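Local coordinates for beta-galacturonidase (Eisenbergiella tayi, PDB 6NCW), which probably hydrolyses terminal beta-linked galacturonic acid residues, as a beta-galacturonidase of glycoside hydrolase family 2, at residues 299-304 against 326-331; 68-73 against 81-86. One frame throughout, in Å; residues are numbered along the deposited sequence.

Contact 1. Residues 299-304 against 326-331; sequences LIKDLG and QGILVW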
loop_
_atom_site.group_PDB
_atom_site.type_symbol
_atom_site.label_atom_id
_atom_site.label_comp_id
_atom_site.label_asym_id
_atom_site.label_seq_id
_atom_site.Cartn_x
_atom_site.Cartn_y
_atom_site.Cartn_z
ATOM N N LEU A 299 10.487 8.192 19.335
ATOM C CA LEU A 299 9.965 6.863 19.063
ATOM C C LEU A 299 10.763 5.816 19.823
ATOM O O LEU A 299 10.192 4.928 20.469
ATOM C CB LEU A 299 9.986 6.575 17.559
ATOM C CG LEU A 299 9.084 7.464 16.709
ATOM C CD1 LEU A 299 9.268 7.179 15.187
ATOM C CD2 LEU A 299 7.629 7.276 17.116
ATOM N N ILE A 300 12.090 5.945 19.798
ATOM C CA ILE A 300 12.957 4.984 20.472
ATOM C C ILE A 300 12.700 4.982 21.981
ATOM O O ILE A 300 12.632 3.916 22.612
ATOM C CB ILE A 300 14.424 5.290 20.103
ATOM C CG1 ILE A 300 14.647 4.966 18.605
ATOM C CG2 ILE A 300 15.380 4.552 20.996
ATOM C CD1 ILE A 300 16.010 5.415 18.049
ATOM N N LYS A 301 12.480 6.161 22.574
ATOM C CA LYS A 301 12.094 6.213 23.988
ATOM C C LYS A 301 10.705 5.614 24.215
ATOM O O LYS A 301 10.482 4.933 25.216
ATOM C CB LYS A 301 12.153 7.658 24.509
ATOM C CG LYS A 301 13.565 8.137 24.792
ATOM C CD LYS A 301 13.711 9.674 24.787
ATOM C CE LYS A 301 12.645 10.387 25.625
ATOM N NZ LYS A 301 12.887 11.884 25.750
ATOM N N ASP A 302 9.757 5.861 23.302
ATOM C CA ASP A 302 8.425 5.267 23.421
ATOM C C ASP A 302 8.490 3.745 23.412
ATOM O O ASP A 302 7.687 3.079 24.080
ATOM C CB ASP A 302 7.519 5.776 22.288
ATOM C CG ASP A 302 6.062 5.292 22.419
ATOM O OD1 ASP A 302 5.574 4.586 21.509
ATOM O OD2 ASP A 302 5.413 5.599 23.444
ATOM N N LEU A 303 9.436 3.177 22.666
ATOM C CA LEU A 303 9.592 1.733 22.609
ATOM C C LEU A 303 10.168 1.136 23.893
ATOM O O LEU A 303 10.167 -0.093 24.033
ATOM C CB LEU A 303 10.467 1.371 21.413
ATOM C CG LEU A 303 9.721 1.405 20.074
ATOM C CD1 LEU A 303 10.641 1.686 18.897
ATOM C CD2 LEU A 303 8.962 0.086 19.860
ATOM N N GLY A 304 10.642 1.961 24.830
ATOM C CA GLY A 304 11.247 1.473 26.050
ATOM C C GLY A 304 12.750 1.313 26.016
ATOM O O GLY A 304 13.328 0.850 27.009
ATOM N N GLN A 326 19.378 13.292 27.127
ATOM C CA GLN A 326 18.232 12.454 27.462
ATOM C C GLN A 326 18.620 11.154 28.159
ATOM O O GLN A 326 17.743 10.353 28.485
ATOM C CB GLN A 326 17.400 12.184 26.196
ATOM C CG GLN A 326 16.697 13.467 25.708
ATOM C CD GLN A 326 16.001 13.342 24.329
ATOM O OE1 GLN A 326 14.791 13.188 24.251
ATOM N NE2 GLN A 326 16.765 13.470 23.259
ATOM N N GLY A 327 19.900 10.941 28.440
ATOM C CA GLY A 327 20.299 9.769 29.195
ATOM C C GLY A 327 20.281 8.491 28.394
ATOM O O GLY A 327 20.056 7.419 28.958
ATOM N N ILE A 328 20.497 8.576 27.087
ATOM C CA ILE A 328 20.480 7.411 26.208
ATOM C C ILE A 328 21.917 6.929 26.039
ATOM O O ILE A 328 22.793 7.715 25.680
ATOM C CB ILE A 328 19.828 7.761 24.856
ATOM C CG1 ILE A 328 18.350 8.129 25.068
ATOM C CG2 ILE A 328 19.960 6.606 23.865
ATOM C CD1 ILE A 328 17.671 8.764 23.871
ATOM N N LEU A 329 22.165 5.647 26.314
ATOM C CA LEU A 329 23.507 5.090 26.191
ATOM C C LEU A 329 23.841 4.787 24.734
ATOM O O LEU A 329 22.996 4.322 23.967
ATOM C CB LEU A 329 23.628 3.820 27.037
ATOM C CG LEU A 329 23.382 4.058 28.536
ATOM C CD1 LEU A 329 23.073 2.757 29.250
ATOM C CD2 LEU A 329 24.594 4.758 29.147
ATOM N N VAL A 330 25.085 5.045 24.352
ATOM C CA VAL A 330 25.513 4.939 22.969
ATOM C C VAL A 330 26.689 3.974 22.875
ATOM O O VAL A 330 27.680 4.104 23.598
ATOM C CB VAL A 330 25.876 6.318 22.377
ATOM C CG1 VAL A 330 26.453 6.159 20.975
ATOM C CG2 VAL A 330 24.642 7.196 22.317
ATOM N N TRP A 331 26.548 2.986 22.006
ATOM C CA TRP A 331 27.663 2.264 21.415
ATOM C C TRP A 331 28.010 2.992 20.119
ATOM O O TRP A 331 27.169 3.074 19.219
ATOM C CB TRP A 331 27.243 0.806 21.163
ATOM C CG TRP A 331 28.094 -0.031 20.222
ATOM C CD1 TRP A 331 28.523 0.308 18.959
ATOM C CD2 TRP A 331 28.546 -1.367 20.446
ATOM N NE1 TRP A 331 29.241 -0.728 18.406
ATOM C CE2 TRP A 331 29.276 -1.765 19.301
ATOM C CE3 TRP A 331 28.402 -2.278 21.501
ATOM C CZ2 TRP A 331 29.859 -3.030 19.186
ATOM C CZ3 TRP A 331 29.009 -3.530 21.388
ATOM C CH2 TRP A 331 29.707 -3.898 20.231
#
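Lys301 reaches from the last turn of helix 290-302 to Gln326, in a polar side-chain contact on the helical layer of the TIM barrel domain. One hydrogen bond carries it, from Lys301 NZ to Gln326 OE1 at 2.8 Å. The ammonium group meets the amide oxygen from one side, with a C=O...N angle of 135°, and it stands 23° out of the carbonyl plane. The lysine chain bends at chi3 (49°), which turns its end toward the amide, while the glutamine runs extended beyond CG. The two side chains cross at about a right angle. Nearer the backbone than the ammonium group, Lys301 CD rests on Ile328 CD1 at 4.2 Å, a loose apolar touch.

Three hydrogen bonds grip the Gln326 amide. Besides the lysine, OE1 accepts a bond from Gln294 NE2, and NE2 donates to Leu322 O one turn back in helix 317-326. These bonds should fix how the amide is turned, with its oxygen presented to the lysine. Each helix closes in a Schellman motif with a glycine at positive phi, Gly304 and Gly327. Ile328 then leads into strand 329-333, which pairs in parallel with strands 307-309 and 370-374. Two successive helices of the barrel are thus joined at their C-terminal ends, where the chain leaves each helix for the next strand, as in the beta-alpha repeats of a TIM barrel.

Contact 2. Residues 68-73 against 81-86; sequences IRLEFK and VLVDGK
Phe72 and Leu70 meet Val81 and Val83 in two apolar pairs, with no hydrogen bond between the segments. Val81 sets both methyls against the far end of the Phe72 ring. Val81 CG2 lies 3.9 Å from Phe72 CE1, and Val81 CG1 lies 3.9 Å from Phe72 CZ. Val81 CG2 makes an off-centre CH-pi contact with the Phe72 ring, 4.3 Å from its centroid and 29° off the ring normal. The second pair is tip to tip: Leu70 CD1 touches Val83 CG2 at 3.8 Å. In both valines CG2 is the branch anti to the carbonyl carbon, and in both it touches the facing side chain.

The alternation of the strands sets up the pairs. Leu70 and Phe72 point toward the valines, while Arg69 and Glu71 lie on the other side of their strand. There Glu71 OE2 takes a salt bridge from Lys73 NZ at 2.8 Å, met from above the carboxylate plane. Glu71 OE1 has a long one to Arg69 NH1. Arg69 is held further by Asp99 and Glu145. Val83 opens a type I' turn that ends at Lys86, closed by two backbone hydrogen bonds between these residues.

Around the pairs, Phe98 meets the Phe72 ring with nearly parallel planes, and Leu112 packs on both valines. Strand 68-72 lies between 142-147 and 98-105 in one antiparallel sheet. Strand 78-83 lies between 109-117 and 86-92 in the other, so the contact bridges the two layers of a beta-sandwich.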
loop_
_atom_site.group_PDB
_atom_site.type_symbol
_atom_site.label_atom_id
_atom_site.label_comp_id
_atom_site.label_asym_id
_atom_site.label_seq_id
_atom_site.Cartn_x
_atom_site.Cartn_y
_atom_site.Cartn_z
ATOM N N ILE A 68 42.343 31.678 9.549
ATOM C CA ILE A 68 41.003 31.108 9.594
ATOM C C ILE A 68 41.070 29.590 9.714
ATOM O O ILE A 68 42.055 28.943 9.344
ATOM C CB ILE A 68 40.160 31.489 8.362
ATOM C CG1 ILE A 68 40.688 30.789 7.112
ATOM C CG2 ILE A 68 40.116 33.005 8.190
ATOM C CD1 ILE A 68 39.763 30.900 5.899
ATOM N N ARG A 69 39.979 29.028 10.225
ATOM C CA ARG A 69 39.774 27.590 10.291
ATOM C C ARG A 69 38.394 27.302 9.727
ATOM O O ARG A 69 37.403 27.888 10.175
ATOM C CB ARG A 69 39.894 27.089 11.732
ATOM C CG ARG A 69 39.708 25.599 11.926
ATOM C CD ARG A 69 39.771 25.273 13.419
ATOM N NE ARG A 69 39.490 23.871 13.679
ATOM C CZ ARG A 69 38.410 23.420 14.307
ATOM N NH1 ARG A 69 37.491 24.267 14.761
ATOM N NH2 ARG A 69 38.252 22.109 14.480
ATOM N N LEU A 70 38.333 26.436 8.728
ATOM C CA LEU A 70 37.070 25.901 8.232
ATOM C C LEU A 70 36.899 24.496 8.794
ATOM O O LEU A 70 37.710 23.612 8.498
ATOM C CB LEU A 70 37.046 25.869 6.708
ATOM C CG LEU A 70 37.131 27.230 6.029
ATOM C CD1 LEU A 70 37.840 27.090 4.690
ATOM C CD2 LEU A 70 35.738 27.783 5.837
ATOM N N GLU A 71 35.867 24.292 9.615
ATOM C CA GLU A 71 35.551 22.962 10.120
ATOM C C GLU A 71 34.399 22.352 9.327
ATOM O O GLU A 71 33.331 22.965 9.187
ATOM C CB GLU A 71 35.200 22.966 11.605
ATOM C CG GLU A 71 34.962 21.512 12.096
ATOM C CD GLU A 71 34.599 21.400 13.559
ATOM O OE1 GLU A 71 34.260 22.430 14.181
ATOM O OE2 GLU A 71 34.645 20.257 14.078
ATOM N N PHE A 72 34.624 21.152 8.815
ATOM C CA PHE A 72 33.607 20.374 8.112
ATOM C C PHE A 72 33.191 19.196 8.984
ATOM O O PHE A 72 34.026 18.353 9.331
ATOM C CB PHE A 72 34.137 19.904 6.765
ATOM C CG PHE A 72 34.449 21.038 5.830
ATOM C CD1 PHE A 72 35.678 21.688 5.895
ATOM C CD2 PHE A 72 33.502 21.477 4.913
ATOM C CE1 PHE A 72 35.961 22.757 5.040
ATOM C CE2 PHE A 72 33.782 22.552 4.060
ATOM C CZ PHE A 72 35.011 23.187 4.129
ATOM N N LYS A 73 31.909 19.143 9.347
ATOM C CA LYS A 73 31.452 18.073 10.228
ATOM C C LYS A 73 31.188 16.766 9.482
ATOM O O LYS A 73 31.231 15.700 10.101
ATOM C CB LYS A 73 30.190 18.500 10.977
ATOM C CG LYS A 73 30.415 19.607 12.009
ATOM C CD LYS A 73 31.281 19.139 13.169
ATOM C CE LYS A 73 31.348 20.231 14.252
ATOM N NZ LYS A 73 32.207 19.847 15.405
ATOM N N VAL A 81 38.702 20.597 -0.681
ATOM C CA VAL A 81 38.319 21.952 -0.306
ATOM C C VAL A 81 39.221 22.935 -1.044
ATOM O O VAL A 81 40.450 22.829 -0.981
ATOM C CB VAL A 81 38.422 22.167 1.210
ATOM C CG1 VAL A 81 37.938 23.549 1.546
ATOM C CG2 VAL A 81 37.629 21.097 1.972
ATOM N N LEU A 82 38.611 23.881 -1.743
ATOM C CA LEU A 82 39.329 24.924 -2.462
ATOM C C LEU A 82 38.854 26.271 -1.946
ATOM O O LEU A 82 37.643 26.512 -1.862
ATOM C CB LEU A 82 39.099 24.842 -3.971
ATOM C CG LEU A 82 39.596 23.615 -4.746
ATOM C CD1 LEU A 82 38.614 22.462 -4.630
ATOM C CD2 LEU A 82 39.806 23.984 -6.213
ATOM N N VAL A 83 39.806 27.135 -1.594
ATOM C CA VAL A 83 39.538 28.510 -1.177
ATOM C C VAL A 83 40.219 29.435 -2.184
ATOM O O VAL A 83 41.417 29.285 -2.456
ATOM C CB VAL A 83 40.040 28.782 0.249
ATOM C CG1 VAL A 83 39.983 30.275 0.562
ATOM C CG2 VAL A 83 39.215 27.972 1.273
ATOM N N ASP A 84 39.446 30.349 -2.773
ATOM C CA ASP A 84 39.943 31.254 -3.812
ATOM C C ASP A 84 40.644 30.488 -4.929
ATOM O O ASP A 84 41.641 30.937 -5.491
ATOM C CB ASP A 84 40.871 32.317 -3.220
ATOM C CG ASP A 84 40.172 33.181 -2.183
ATOM O OD1 ASP A 84 40.787 33.503 -1.147
ATOM O OD2 ASP A 84 38.985 33.511 -2.405
ATOM N N GLY A 85 40.112 29.313 -5.256
ATOM C CA GLY A 85 40.619 28.507 -6.343
ATOM C C GLY A 85 41.804 27.639 -6.003
ATOM O O GLY A 85 42.219 26.838 -6.845
ATOM N N LYS A 86 42.367 27.765 -4.803
ATOM C CA LYS A 86 43.540 26.985 -4.434
ATOM C C LYS A 86 43.123 25.777 -3.605
ATOM O O LYS A 86 42.393 25.946 -2.614
ATOM C CB LYS A 86 44.521 27.841 -3.633
ATOM C CG LYS A 86 45.656 27.027 -2.981
ATOM C CD LYS A 86 46.228 27.670 -1.705
ATOM C CE LYS A 86 47.405 26.840 -1.151
ATOM N NZ LYS A 86 47.338 26.511 0.327
#

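In the fold
The two contacts belong to different domains of the chain. Contact 2 lies within the N-terminal beta-sandwich, and contact 1 on the helical side of the TIM barrel. Their centres are 36 Å apart, on opposite sides of the chain's centre, and their nearest atoms are about 15 Å apart without touching. They follow in series: contact 2 closes before contact 1 opens. Lys73, at the end of 68-73, also forms a salt bridge to Glu317 at the start of helix 317-326; Gln326 of contact 1 lies near the other end of that helix. Both contacts lie away from the galacturonate-binding residues, among them Asp131, His312, Glu465 and Lys532.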